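Local coordinates for Rbam17540 (Bacillus amyloliquefaciens, PDB 2YOY), which is a copper-dependent CBM33 polysaccharide mono-oxygenase that probably cleaves cellulose chains by oxidation, at residues D53-S58 with G69-T74; D76-Q81 with V172-L177; N88-H93 with H142-P147; T100-Y105 with I126-H131. One frame throughout, in Å; residues are numbered along the deposited sequence.

Interaction 1 (D53-S58 with G69-T74)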
loop_
_atom_site.group_PDB
_atom_site.type_symbol
_atom_site.label_atom_id
_atom_site.label_comp_id
_atom_site.label_asym_id
_atom_site.label_seq_id
_atom_site.Cartn_x
_atom_site.Cartn_y
_atom_site.Cartn_z
ATOM N N ASP A 53 10.338 9.985 2.574
ATOM C CA ASP A 53 9.527 9.975 3.778
ATOM C C ASP A 53 8.431 11.057 3.689
ATOM O O ASP A 53 8.641 12.163 3.157
ATOM C CB ASP A 53 10.429 10.218 5.003
ATOM C CG ASP A 53 11.273 8.983 5.376
ATOM O OD1 ASP A 53 11.019 7.854 4.904
ATOM O OD2 ASP A 53 12.205 9.119 6.193
ATOM N N GLY A 54 7.250 10.730 4.189
ATOM C CA GLY A 54 6.087 11.629 4.105
ATOM C C GLY A 54 5.379 11.564 2.736
ATOM O O GLY A 54 4.356 12.204 2.560
ATOM N N ARG A 55 5.946 10.816 1.792
ATOM C CA ARG A 55 5.374 10.647 0.455
ATOM C C ARG A 55 5.245 9.169 0.060
ATOM O O ARG A 55 5.112 8.842 -1.128
ATOM C CB ARG A 55 6.195 11.379 -0.589
ATOM C CG ARG A 55 6.213 12.882 -0.396
ATOM C CD ARG A 55 4.955 13.519 -0.959
ATOM N NE ARG A 55 4.867 14.959 -0.646
ATOM C CZ ARG A 55 3.929 15.527 0.116
ATOM N NH1 ARG A 55 2.941 14.809 0.666
ATOM N NH2 ARG A 55 3.950 16.846 0.333
ATOM N N ILE A 56 5.304 8.287 1.061
ATOM C CA ILE A 56 5.264 6.862 0.814
ATOM C C ILE A 56 3.867 6.403 0.389
ATOM O O ILE A 56 3.715 5.654 -0.588
ATOM C CB ILE A 56 5.749 6.054 2.060
ATOM C CG1 ILE A 56 7.217 6.389 2.332
ATOM C CG2 ILE A 56 5.611 4.553 1.819
ATOM C CD1 ILE A 56 7.725 5.907 3.668
ATOM N N ALA A 57 2.863 6.811 1.155
ATOM C CA ALA A 57 1.501 6.399 0.865
ATOM C C ALA A 57 1.010 6.867 -0.508
ATOM O O ALA A 57 0.268 6.158 -1.148
ATOM C CB ALA A 57 0.588 6.842 1.976
ATOM N N SER A 58 1.430 8.033 -0.995
ATOM C CA SER A 58 1.008 8.520 -2.312
ATOM C C SER A 58 2.005 8.144 -3.409
ATOM O O SER A 58 1.788 8.453 -4.589
ATOM C CB SER A 58 0.834 10.024 -2.306
ATOM O OG SER A 58 2.082 10.671 -2.313
ATOM N N GLY A 69 -3.067 13.289 -1.420
ATOM C CA GLY A 69 -4.078 12.994 -0.411
ATOM C C GLY A 69 -3.829 11.796 0.524
ATOM O O GLY A 69 -4.199 11.852 1.677
ATOM N N LEU A 70 -3.223 10.754 -0.014
ATOM C CA LEU A 70 -2.935 9.564 0.745
ATOM C C LEU A 70 -1.865 9.785 1.840
ATOM O O LEU A 70 -1.774 8.995 2.779
ATOM C CB LEU A 70 -2.566 8.417 -0.120
ATOM C CG LEU A 70 -3.703 7.949 -1.023
ATOM C CD1 LEU A 70 -3.093 6.945 -1.983
ATOM C CD2 LEU A 70 -4.859 7.329 -0.253
ATOM N N ASP A 71 -1.145 10.897 1.753
ATOM C CA ASP A 71 -0.070 11.119 2.690
ATOM C C ASP A 71 -0.514 11.681 4.023
ATOM O O ASP A 71 0.279 11.688 4.957
ATOM C CB ASP A 71 1.004 12.000 2.064
ATOM C CG ASP A 71 1.714 11.341 0.900
ATOM O OD1 ASP A 71 2.013 10.114 0.964
ATOM O OD2 ASP A 71 2.027 12.073 -0.079
ATOM N N LYS A 72 -1.777 12.119 4.131
ATOM C CA LYS A 72 -2.302 12.526 5.415
ATOM C C LYS A 72 -2.163 11.381 6.378
ATOM O O LYS A 72 -2.292 10.230 5.998
ATOM C CB LYS A 72 -3.767 12.933 5.331
ATOM C CG LYS A 72 -4.002 14.243 4.611
ATOM C CD LYS A 72 -5.377 14.813 4.967
ATOM C CE LYS A 72 -5.573 16.201 4.378
ATOM N NZ LYS A 72 -6.876 16.771 4.815
ATOM N N GLN A 73 -1.880 11.674 7.635
ATOM C CA GLN A 73 -1.763 10.594 8.619
ATOM C C GLN A 73 -2.129 11.036 10.009
ATOM O O GLN A 73 -1.429 11.835 10.635
ATOM C CB GLN A 73 -0.357 10.007 8.581
ATOM C CG GLN A 73 -0.102 8.789 9.427
ATOM C CD GLN A 73 -0.987 7.607 9.056
ATOM O OE1 GLN A 73 -1.072 7.211 7.895
ATOM N NE2 GLN A 73 -1.708 7.091 10.053
ATOM N N THR A 74 -3.269 10.546 10.463
ATOM C CA THR A 74 -3.701 10.698 11.850
ATOM C C THR A 74 -4.233 9.383 12.344
ATOM O O THR A 74 -4.548 8.467 11.558
ATOM C CB THR A 74 -4.805 11.768 12.044
ATOM O OG1 THR A 74 -6.048 11.297 11.495
ATOM C CG2 THR A 74 -4.424 13.089 11.409
HETATM O O HOH W 1 3.368 8.913 3.067
#
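Asp71, in the short 3-10 turn 69-71, pushes its carboxylate into the bend that the chain makes from Gly54 to Ser58. The tight part lies around Ser58. Its OG, set between the backbone N and the carbonyl carbon (chi1 75°), donates to Asp71 OD2 at 2.6 Å, while Ser58 N reaches the other oxygen, Asp71 OD1, at 2.9 Å, so one residue grips both arms of the carboxylate. Both donors come from above the carboxylate plane. The same hydroxyl takes the N-H of Gly61, in helix 59-62, and that second bond fixes its rotation. Next to this grip the two loops pack closely: Ala57 CB rests 3.3 Å from Leu70 O, and Leu70 CD1 lies 3.6 Å from Ala57 O. Water 1 fills in between Ala57 N, from which it accepts at 2.9 Å, and Asp71 OD1, to which it donates at 2.8 Å.

The looser side belongs to Arg55. The arginine chain starts away from 69-74, bends at chi2 (-81°) and returns NH1 to Asp71 OD2 at 3.0 Å, a salt bridge made through one nitrogen of a partly exposed residue; Phe68 adds a cation-pi contact to the guanidinium. With two donors on each oxygen, one of them a cation, the carboxylate is likely to stay ionised and to have a lowered pKa.

Interaction 2 (D76-Q81 with V172-L177)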
loop_
_atom_site.group_PDB
_atom_site.type_symbol
_atom_site.label_atom_id
_atom_site.label_comp_id
_atom_site.label_asym_id
_atom_site.label_seq_id
_atom_site.Cartn_x
_atom_site.Cartn_y
_atom_site.Cartn_z
ATOM N N ASP A 76 -7.131 8.773 13.377
ATOM C CA ASP A 76 -8.546 8.616 13.074
ATOM C C ASP A 76 -8.897 8.742 11.606
ATOM O O ASP A 76 -10.029 8.430 11.245
ATOM C CB ASP A 76 -9.374 9.633 13.894
ATOM C CG ASP A 76 -9.374 9.316 15.399
ATOM O OD1 ASP A 76 -9.001 8.183 15.802
ATOM O OD2 ASP A 76 -9.728 10.204 16.192
ATOM N N HIS A 77 -7.959 9.164 10.765
ATOM C CA HIS A 77 -8.323 9.585 9.391
ATOM C C HIS A 77 -8.831 8.418 8.568
ATOM O O HIS A 77 -9.842 8.552 7.891
ATOM C CB HIS A 77 -7.190 10.255 8.652
ATOM C CG HIS A 77 -7.640 10.970 7.404
ATOM N ND1 HIS A 77 -8.122 12.258 7.420
ATOM C CD2 HIS A 77 -7.695 10.574 6.109
ATOM C CE1 HIS A 77 -8.452 12.626 6.197
ATOM N NE2 HIS A 77 -8.240 11.609 5.390
ATOM N N TRP A 78 -8.128 7.287 8.610
ATOM C CA TRP A 78 -8.419 6.214 7.659
ATOM C C TRP A 78 -9.280 5.088 8.202
ATOM O O TRP A 78 -9.248 4.774 9.382
ATOM C CB TRP A 78 -7.094 5.639 7.105
ATOM C CG TRP A 78 -6.181 6.748 6.586
ATOM C CD1 TRP A 78 -5.011 7.194 7.181
ATOM C CD2 TRP A 78 -6.326 7.516 5.403
ATOM N NE1 TRP A 78 -4.427 8.156 6.406
ATOM C CE2 TRP A 78 -5.235 8.421 5.346
ATOM C CE3 TRP A 78 -7.242 7.537 4.372
ATOM C CZ2 TRP A 78 -5.059 9.310 4.289
ATOM C CZ3 TRP A 78 -7.075 8.444 3.329
ATOM C CH2 TRP A 78 -5.985 9.303 3.286
ATOM N N VAL A 79 -9.961 4.385 7.286
ATOM C CA VAL A 79 -10.788 3.237 7.659
ATOM C C VAL A 79 -9.918 2.024 7.930
ATOM O O VAL A 79 -9.125 1.612 7.082
ATOM C CB VAL A 79 -11.816 2.873 6.558
ATOM C CG1 VAL A 79 -12.618 1.649 6.965
ATOM C CG2 VAL A 79 -12.788 4.027 6.297
ATOM N N LYS A 80 -10.037 1.446 9.119
ATOM C CA LYS A 80 -9.253 0.263 9.478
ATOM C C LYS A 80 -10.061 -1.026 9.213
ATOM O O LYS A 80 -11.283 -1.084 9.399
ATOM C CB LYS A 80 -8.894 0.296 10.936
ATOM C CG LYS A 80 -7.836 1.358 11.258
ATOM C CD LYS A 80 -8.424 2.511 11.998
ATOM C CE LYS A 80 -7.410 3.617 12.160
ATOM N NZ LYS A 80 -8.135 4.897 11.988
ATOM N N GLN A 81 -9.387 -2.066 8.824
ATOM C CA GLN A 81 -10.084 -3.346 8.749
ATOM C C GLN A 81 -9.377 -4.302 9.694
ATOM O O GLN A 81 -8.167 -4.261 9.868
ATOM C CB GLN A 81 -10.049 -3.901 7.360
ATOM C CG GLN A 81 -8.642 -4.096 6.849
ATOM C CD GLN A 81 -8.558 -3.795 5.384
ATOM O OE1 GLN A 81 -9.017 -4.594 4.532
ATOM N NE2 GLN A 81 -7.994 -2.661 5.070
ATOM N N VAL A 172 -0.387 1.137 0.882
ATOM C CA VAL A 172 -0.570 1.036 2.284
ATOM C C VAL A 172 -1.941 0.503 2.587
ATOM O O VAL A 172 -2.910 0.741 1.860
ATOM C CB VAL A 172 -0.293 2.379 3.068
ATOM C CG1 VAL A 172 1.139 2.754 2.901
ATOM C CG2 VAL A 172 -1.215 3.495 2.613
ATOM N N ILE A 173 -1.989 -0.273 3.664
ATOM C CA ILE A 173 -3.194 -0.930 4.166
ATOM C C ILE A 173 -3.355 -0.588 5.664
ATOM O O ILE A 173 -2.500 -0.888 6.499
ATOM C CB ILE A 173 -3.125 -2.471 4.016
ATOM C CG1 ILE A 173 -2.786 -2.892 2.598
ATOM C CG2 ILE A 173 -4.436 -3.103 4.428
ATOM C CD1 ILE A 173 -2.233 -4.282 2.554
ATOM N N ASP A 174 -4.498 0.004 6.014
ATOM C CA ASP A 174 -4.784 0.334 7.422
ATOM C C ASP A 174 -5.484 -0.845 8.112
ATOM O O ASP A 174 -6.511 -1.328 7.635
ATOM C CB ASP A 174 -5.650 1.582 7.489
ATOM C CG ASP A 174 -4.989 2.774 6.828
ATOM O OD1 ASP A 174 -4.080 3.361 7.483
ATOM O OD2 ASP A 174 -5.343 3.122 5.658
ATOM N N VAL A 175 -4.899 -1.331 9.187
ATOM C CA VAL A 175 -5.415 -2.525 9.837
ATOM C C VAL A 175 -5.549 -2.323 11.339
ATOM O O VAL A 175 -4.832 -1.545 11.991
ATOM C CB VAL A 175 -4.550 -3.803 9.540
ATOM C CG1 VAL A 175 -4.494 -4.068 8.022
ATOM C CG2 VAL A 175 -3.150 -3.664 10.147
ATOM N N ASN A 176 -6.525 -3.038 11.870
ATOM C CA ASN A 176 -6.632 -3.203 13.303
ATOM C C ASN A 176 -6.215 -4.622 13.579
ATOM O O ASN A 176 -6.903 -5.578 13.193
ATOM C CB ASN A 176 -8.056 -2.954 13.743
ATOM C CG ASN A 176 -8.244 -3.211 15.222
ATOM O OD1 ASN A 176 -7.518 -2.658 16.036
ATOM N ND2 ASN A 176 -9.190 -4.045 15.568
ATOM N N LEU A 177 -5.078 -4.756 14.246
ATOM C CA LEU A 177 -4.456 -6.052 14.463
ATOM C C LEU A 177 -5.017 -6.706 15.696
ATOM O O LEU A 177 -4.931 -6.170 16.776
ATOM C CB LEU A 177 -2.934 -5.911 14.562
ATOM C CG LEU A 177 -1.928 -7.010 14.230
ATOM C CD1 LEU A 177 -2.396 -8.144 13.324
ATOM C CD2 LEU A 177 -0.635 -6.376 13.756
HETATM O O HOH W 2 -7.879 2.596 4.723
#
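Backbone hydrogen bonds set the register against strand 172-177. Gln81 N donates to Asp174 O at 3.2 Å and Asn176 N to Gln81 O at 2.9 Å, the pattern of a parallel bridge in which Gln81 pairs with Val175 at the start of strand 81-83.

The side-chain bond comes from the same glutamine. Its CG sits in the crowded position between N and carbonyl carbon (chi1 58°), and a bend at chi2 folds the amide back so that NE2 also donates to Asp174 O, at 3.2 Å; this carbonyl is thus held twice by one residue. NE2 has a further acceptor in Val8 O. An alanine here in place of Gln81 would remove the side-chain amide and with it the NE2 hydrogen bonds to Asp174 O and Val8 O, and would probably loosen the tie to Val8.

Packing and water account for the rest. Asp174 lays its carboxylate nearly parallel to the Trp78 ring plane, 12° apart, with OD2 3.4 Å from Trp78 CB. Water 2 donates to both Asp174 OD2 and Val79 O, whereas Asp174 OD1 is taken by Arg10 and Tyr153. Lys80 turns its NZ to Trp78 O, at 2.8 Å.

Strand 167-177 continues the sheet through backbone hydrogen bonds between Ile173 and Ile156 and between Val175 and His154, while Val79 faces helices 10-21 and 23-30, touching Met13 and Tyr30.

Interaction 3 (N88-H93 with H142-P147)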
loop_
_atom_site.group_PDB
_atom_site.type_symbol
_atom_site.label_atom_id
_atom_site.label_comp_id
_atom_site.label_asym_id
_atom_site.label_seq_id
_atom_site.Cartn_x
_atom_site.Cartn_y
_atom_site.Cartn_z
ATOM N N ASN A 88 -1.400 -14.473 6.480
ATOM C CA ASN A 88 -2.513 -13.787 5.834
ATOM C C ASN A 88 -2.224 -13.799 4.399
ATOM O O ASN A 88 -1.039 -13.925 4.034
ATOM C CB ASN A 88 -2.557 -12.333 6.329
ATOM C CG ASN A 88 -3.417 -12.186 7.567
ATOM O OD1 ASN A 88 -4.686 -12.124 7.494
ATOM N ND2 ASN A 88 -2.751 -12.197 8.726
ATOM N N THR A 89 -3.261 -13.658 3.561
ATOM C CA THR A 89 -3.011 -13.532 2.132
ATOM C C THR A 89 -3.241 -12.108 1.636
ATOM O O THR A 89 -4.103 -11.401 2.137
ATOM C CB THR A 89 -3.914 -14.458 1.340
ATOM O OG1 THR A 89 -5.267 -14.155 1.696
ATOM C CG2 THR A 89 -3.598 -15.907 1.683
ATOM N N PHE A 90 -2.466 -11.732 0.624
ATOM C CA PHE A 90 -2.508 -10.385 0.030
ATOM C C PHE A 90 -2.675 -10.607 -1.459
ATOM O O PHE A 90 -1.784 -11.143 -2.113
ATOM C CB PHE A 90 -1.221 -9.595 0.356
ATOM C CG PHE A 90 -1.079 -9.336 1.794
ATOM C CD1 PHE A 90 -0.617 -10.321 2.666
ATOM C CD2 PHE A 90 -1.478 -8.092 2.344
ATOM C CE1 PHE A 90 -0.554 -10.081 4.031
ATOM C CE2 PHE A 90 -1.411 -7.867 3.724
ATOM C CZ PHE A 90 -0.943 -8.854 4.567
ATOM N N THR A 91 -3.850 -10.235 -1.974
ATOM C CA THR A 91 -4.186 -10.409 -3.383
ATOM C C THR A 91 -4.253 -9.092 -4.126
ATOM O O THR A 91 -4.997 -8.185 -3.728
ATOM C CB THR A 91 -5.546 -11.101 -3.524
ATOM O OG1 THR A 91 -5.446 -12.402 -2.928
ATOM C CG2 THR A 91 -5.898 -11.255 -4.969
ATOM N N TRP A 92 -3.467 -9.004 -5.192
ATOM C CA TRP A 92 -3.437 -7.833 -6.077
ATOM C C TRP A 92 -4.440 -7.991 -7.201
ATOM O O TRP A 92 -4.656 -9.110 -7.700
ATOM C CB TRP A 92 -2.029 -7.648 -6.655
ATOM C CG TRP A 92 -0.987 -7.195 -5.633
ATOM C CD1 TRP A 92 -0.401 -7.959 -4.679
ATOM C CD2 TRP A 92 -0.398 -5.890 -5.516
ATOM N NE1 TRP A 92 0.524 -7.205 -3.967
ATOM C CE2 TRP A 92 0.550 -5.940 -4.466
ATOM C CE3 TRP A 92 -0.594 -4.688 -6.176
ATOM C CZ2 TRP A 92 1.294 -4.814 -4.051
ATOM C CZ3 TRP A 92 0.172 -3.566 -5.765
ATOM C CH2 TRP A 92 1.106 -3.652 -4.741
ATOM N N HIS A 93 -5.079 -6.885 -7.577
ATOM C CA HIS A 93 -5.842 -6.770 -8.816
ATOM C C HIS A 93 -5.022 -5.873 -9.758
ATOM O O HIS A 93 -4.568 -4.786 -9.351
ATOM C CB HIS A 93 -7.178 -6.117 -8.557
ATOM C CG HIS A 93 -7.964 -5.822 -9.801
ATOM N ND1 HIS A 93 -8.615 -6.796 -10.523
ATOM C CD2 HIS A 93 -8.162 -4.667 -10.467
ATOM C CE1 HIS A 93 -9.193 -6.248 -11.574
ATOM N NE2 HIS A 93 -8.942 -4.954 -11.557
ATOM N N HIS A 142 -0.144 -13.525 -2.295
ATOM C CA HIS A 142 1.033 -13.828 -1.535
ATOM C C HIS A 142 0.688 -14.150 -0.090
ATOM O O HIS A 142 -0.150 -13.484 0.508
ATOM C CB HIS A 142 1.955 -12.599 -1.553
ATOM C CG HIS A 142 2.215 -12.109 -2.934
ATOM N ND1 HIS A 142 2.152 -10.783 -3.272
ATOM C CD2 HIS A 142 2.424 -12.783 -4.090
ATOM C CE1 HIS A 142 2.369 -10.645 -4.561
ATOM N NE2 HIS A 142 2.515 -11.845 -5.090
ATOM N N LYS A 143 1.383 -15.130 0.473
ATOM C CA LYS A 143 1.189 -15.540 1.883
ATOM C C LYS A 143 2.309 -14.961 2.669
ATOM O O LYS A 143 3.443 -15.316 2.459
ATOM C CB LYS A 143 1.271 -17.054 1.968
ATOM C CG LYS A 143 0.970 -17.639 3.334
ATOM C CD LYS A 143 1.092 -19.153 3.239
ATOM C CE LYS A 143 0.992 -19.836 4.587
ATOM N NZ LYS A 143 1.572 -21.190 4.474
ATOM N N ILE A 144 1.951 -14.023 3.536
ATOM C CA ILE A 144 2.873 -13.244 4.312
ATOM C C ILE A 144 2.511 -13.411 5.798
ATOM O O ILE A 144 1.319 -13.332 6.207
ATOM C CB ILE A 144 2.765 -11.795 3.893
ATOM C CG1 ILE A 144 3.105 -11.574 2.404
ATOM C CG2 ILE A 144 3.658 -10.886 4.736
ATOM C CD1 ILE A 144 4.548 -11.816 1.998
ATOM N N PHE A 145 3.552 -13.580 6.610
ATOM C CA PHE A 145 3.359 -13.692 8.037
ATOM C C PHE A 145 3.313 -12.320 8.693
ATOM O O PHE A 145 4.254 -11.581 8.638
ATOM C CB PHE A 145 4.434 -14.588 8.656
ATOM C CG PHE A 145 4.081 -15.031 10.055
ATOM C CD1 PHE A 145 3.322 -16.138 10.278
ATOM C CD2 PHE A 145 4.526 -14.287 11.143
ATOM C CE1 PHE A 145 3.000 -16.526 11.588
ATOM C CE2 PHE A 145 4.228 -14.681 12.468
ATOM C CZ PHE A 145 3.490 -15.816 12.668
ATOM N N VAL A 146 2.179 -11.941 9.269
ATOM C CA VAL A 146 2.077 -10.639 9.889
ATOM C C VAL A 146 2.489 -10.859 11.383
ATOM O O VAL A 146 1.937 -11.739 12.049
ATOM C CB VAL A 146 0.623 -10.145 9.867
ATOM C CG1 VAL A 146 0.412 -8.898 10.736
ATOM C CG2 VAL A 146 0.058 -10.001 8.441
ATOM N N PRO A 147 3.425 -10.048 11.925
ATOM C CA PRO A 147 3.883 -10.279 13.284
ATOM C C PRO A 147 2.740 -10.415 14.298
ATOM O O PRO A 147 1.735 -9.725 14.199
ATOM C CB PRO A 147 4.780 -9.044 13.592
ATOM C CG PRO A 147 5.195 -8.507 12.265
ATOM C CD PRO A 147 4.141 -8.977 11.252
#
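Phe90 lies along the joint between strands 88-93 and 142-146, its CG anti to the carbonyl carbon (chi1 -64°). CB stands 4.0 Å from His142 O, and that carbonyl meets the ring edge in plane near CD1. One atom further, CE1 touches Ile144 CB at 3.7 Å, and CZ, the tip, Val146 CG2 at 4.2 Å. The backbone fixes this path, since Phe90 N donates to His142 O at 2.9 Å and His142 N returns the bond to Phe90 O; Asn88 and Ile144 form the next hydrogen-bonded pair. This is an antiparallel ladder in the three-stranded sheet 2-6, 86-94, 141-146, one layer of the immunoglobulin-like beta sandwich of these oxygenases. Phe90, Trp92, His142 and Ile144 look inward to the other layer, Thr89 and Lys143 outward.

The His142 ring meets the five-membered ring of Trp92 rim to rim, planes 54° apart, with His142 CE1 3.9 Å from Trp92 CD1. His142 ND1 and Trp92 NE1 both bond to Tyr105 OH. A leucine here for His142 would remove both ring nitrogens, the ND1 bond included, and would probably leave Tyr105 OH less firmly held. Asn88 ND2 packs 3.6 Å from Val146 CG2 and bonds to Arg84 O.

Interaction 4 (T100-Y105 with I126-H131)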
loop_
_atom_site.group_PDB
_atom_site.type_symbol
_atom_site.label_atom_id
_atom_site.label_comp_id
_atom_site.label_asym_id
_atom_site.label_seq_id
_atom_site.Cartn_x
_atom_site.Cartn_y
_atom_site.Cartn_z
ATOM N N THR A 100 7.524 -8.621 -13.544
ATOM C CA THR A 100 7.736 -8.348 -12.112
ATOM C C THR A 100 9.014 -8.955 -11.595
ATOM O O THR A 100 9.307 -10.122 -11.855
ATOM C CB THR A 100 6.525 -8.884 -11.311
ATOM O OG1 THR A 100 5.344 -8.213 -11.760
ATOM C CG2 THR A 100 6.719 -8.716 -9.785
ATOM N N SER A 101 9.778 -8.172 -10.813
ATOM C CA SER A 101 10.984 -8.661 -10.172
ATOM C C SER A 101 10.725 -9.162 -8.753
ATOM O O SER A 101 11.266 -10.178 -8.348
ATOM C CB SER A 101 12.087 -7.612 -10.179
ATOM O OG SER A 101 11.634 -6.429 -9.595
ATOM N N LYS A 102 9.907 -8.444 -7.990
ATOM C CA LYS A 102 9.569 -8.902 -6.630
ATOM C C LYS A 102 8.425 -8.102 -6.056
ATOM O O LYS A 102 8.096 -7.015 -6.531
ATOM C CB LYS A 102 10.762 -8.825 -5.659
ATOM C CG LYS A 102 11.200 -7.421 -5.283
ATOM C CD LYS A 102 12.323 -7.441 -4.261
ATOM C CE LYS A 102 12.641 -6.053 -3.787
ATOM N NZ LYS A 102 13.715 -6.043 -2.763
ATOM N N TRP A 103 7.813 -8.664 -5.024
ATOM C CA TRP A 103 6.994 -7.917 -4.117
ATOM C C TRP A 103 7.586 -8.014 -2.718
ATOM O O TRP A 103 8.311 -8.956 -2.367
ATOM C CB TRP A 103 5.567 -8.437 -4.054
ATOM C CG TRP A 103 4.769 -8.484 -5.314
ATOM C CD1 TRP A 103 3.758 -7.617 -5.680
ATOM C CD2 TRP A 103 4.768 -9.530 -6.312
ATOM N NE1 TRP A 103 3.158 -8.049 -6.839
ATOM C CE2 TRP A 103 3.757 -9.210 -7.253
ATOM C CE3 TRP A 103 5.498 -10.700 -6.479
ATOM C CZ2 TRP A 103 3.460 -10.044 -8.367
ATOM C CZ3 TRP A 103 5.221 -11.518 -7.609
ATOM C CH2 TRP A 103 4.228 -11.169 -8.525
ATOM N N HIS A 104 7.361 -6.969 -1.953
ATOM C CA HIS A 104 7.908 -6.868 -0.585
ATOM C C HIS A 104 6.947 -6.145 0.335
ATOM O O HIS A 104 6.284 -5.169 -0.055
ATOM C CB HIS A 104 9.361 -6.323 -0.566
ATOM C CG HIS A 104 9.622 -5.161 -1.481
ATOM N ND1 HIS A 104 10.298 -4.039 -1.053
ATOM C CD2 HIS A 104 9.357 -4.959 -2.802
ATOM C CE1 HIS A 104 10.389 -3.172 -2.049
ATOM N NE2 HIS A 104 9.852 -3.722 -3.126
ATOM N N TYR A 105 6.820 -6.671 1.553
ATOM C CA TYR A 105 5.806 -6.263 2.520
ATOM C C TYR A 105 6.461 -5.865 3.839
ATOM O O TYR A 105 7.388 -6.534 4.306
ATOM C CB TYR A 105 4.832 -7.429 2.787
ATOM C CG TYR A 105 3.935 -7.785 1.581
ATOM C CD1 TYR A 105 4.361 -8.657 0.622
ATOM C CD2 TYR A 105 2.683 -7.215 1.424
ATOM C CE1 TYR A 105 3.593 -8.978 -0.452
ATOM C CE2 TYR A 105 1.874 -7.513 0.301
ATOM C CZ TYR A 105 2.369 -8.381 -0.636
ATOM O OH TYR A 105 1.631 -8.770 -1.709
ATOM N N ILE A 126 8.570 -7.687 6.553
ATOM C CA ILE A 126 7.968 -8.924 7.057
ATOM C C ILE A 126 7.935 -10.036 6.042
ATOM O O ILE A 126 7.794 -11.192 6.440
ATOM C CB ILE A 126 6.522 -8.728 7.625
ATOM C CG1 ILE A 126 5.554 -8.147 6.571
ATOM C CG2 ILE A 126 6.629 -7.866 8.855
ATOM C CD1 ILE A 126 4.107 -8.118 7.006
ATOM N N GLY A 127 8.090 -9.730 4.745
ATOM C CA GLY A 127 8.247 -10.793 3.779
ATOM C C GLY A 127 8.611 -10.303 2.370
ATOM O O GLY A 127 8.278 -9.211 1.995
ATOM N N THR A 128 9.299 -11.125 1.619
ATOM C CA THR A 128 9.702 -10.744 0.274
ATOM C C THR A 128 9.244 -11.917 -0.618
ATOM O O THR A 128 9.399 -13.110 -0.264
ATOM C CB THR A 128 11.216 -10.482 0.170
ATOM O OG1 THR A 128 11.656 -9.378 1.036
ATOM C CG2 THR A 128 11.638 -10.167 -1.251
ATOM N N VAL A 129 8.627 -11.592 -1.738
ATOM C CA VAL A 129 8.227 -12.617 -2.724
ATOM C C VAL A 129 9.035 -12.369 -4.007
ATOM O O VAL A 129 8.738 -11.427 -4.720
ATOM C CB VAL A 129 6.742 -12.565 -3.038
ATOM C CG1 VAL A 129 6.383 -13.663 -4.037
ATOM C CG2 VAL A 129 5.887 -12.723 -1.771
ATOM N N ASN A 130 10.054 -13.215 -4.247
ATOM C CA ASN A 130 10.837 -13.214 -5.488
ATOM C C ASN A 130 10.099 -13.677 -6.667
ATOM O O ASN A 130 9.258 -14.533 -6.560
ATOM C CB ASN A 130 12.221 -13.771 -5.332
ATOM C CG ASN A 130 13.010 -13.088 -4.218
ATOM O OD1 ASN A 130 13.320 -13.730 -3.216
ATOM N ND2 ASN A 130 13.259 -11.788 -4.325
ATOM N N HIS A 131 10.281 -12.977 -7.789
ATOM C CA HIS A 131 9.617 -13.363 -9.018
ATOM C C HIS A 131 10.658 -13.478 -10.132
ATOM O O HIS A 131 11.712 -12.840 -10.096
ATOM C CB HIS A 131 8.516 -12.366 -9.360
ATOM C CG HIS A 131 7.449 -12.908 -10.257
ATOM N ND1 HIS A 131 6.579 -13.908 -9.872
ATOM C CD2 HIS A 131 7.081 -12.554 -11.510
ATOM C CE1 HIS A 131 5.722 -14.135 -10.844
ATOM N NE2 HIS A 131 6.015 -13.337 -11.857
HETATM O O HOH W 3 14.027 -10.898 -6.595
HETATM O O HOH W 4 13.486 -11.649 -8.634
HETATM O O HOH W 5 13.139 -7.246 0.293
#
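Trp103 and His131 make the main side-chain contact here, a T-shaped pair. The six-membered ring of Trp103 turns its edge to the face of His131, planes 75° apart, with CZ3 3.6 Å from His131 ND1. Trp103 CE3 leans on Val129 CG1 at 3.9 Å. The backbone ladder holds both strands in antiparallel register: Trp103 N donates a hydrogen bond to Val129 O, and Val129 N returns a short, nearly straight bond to Trp103 O, 2.7 Å and 171°. Two residues on, at the next hydrogen-bonded position, Ile126 and Gly127 both face Tyr105 in a classic beta bulge; Tyr105 O takes Ile126 N at 2.8 Å and Gly127 N only weakly.

At the other end His131 N donates to Ser101 O, and water 4 donates to both Ser101 O and His131 O. On the opposite face of the sheet from Trp103, water 5 links Thr128 OG1 and, weakly, Lys102 NZ.

A second shell sets the rings. Trp160 stacks on Trp103, whose NE1 bonds to Tyr94 OH, and Thr100 lays CG2 over the indole face while its OG1 reaches His98 O, the backbone of a copper ligand. His131 NE2 bonds to Lys135 O, so it carries a proton. Thr100 O, in the imidazole plane 3.3 Å from His131 CD2, and Lys135 O would probably polarise that C-H and N-H and favour positive charge on the ring.

From the N terminus, interaction 1 closes first, a short loop around helix 59-62, and is complete before the others open. Interaction 2 starts almost at once, at 76-81, and closes only at the C-terminal strand 167-177, so it encloses the remaining two. Inside it interaction 3 joins strands 86-94 and 141-146, and interaction 4 lies nested within that loop; none cross. Interactions 1 and 2 meet where Trp78 NE1 hydrogen-bonds to Lys72 O. Interactions 2 and 3 touch between the sheets, Ile173 on Phe90 and Leu177 on Val146, while Tyr105 carries interaction 4 across to interaction 3, joining the mixed sheet to the three-stranded one.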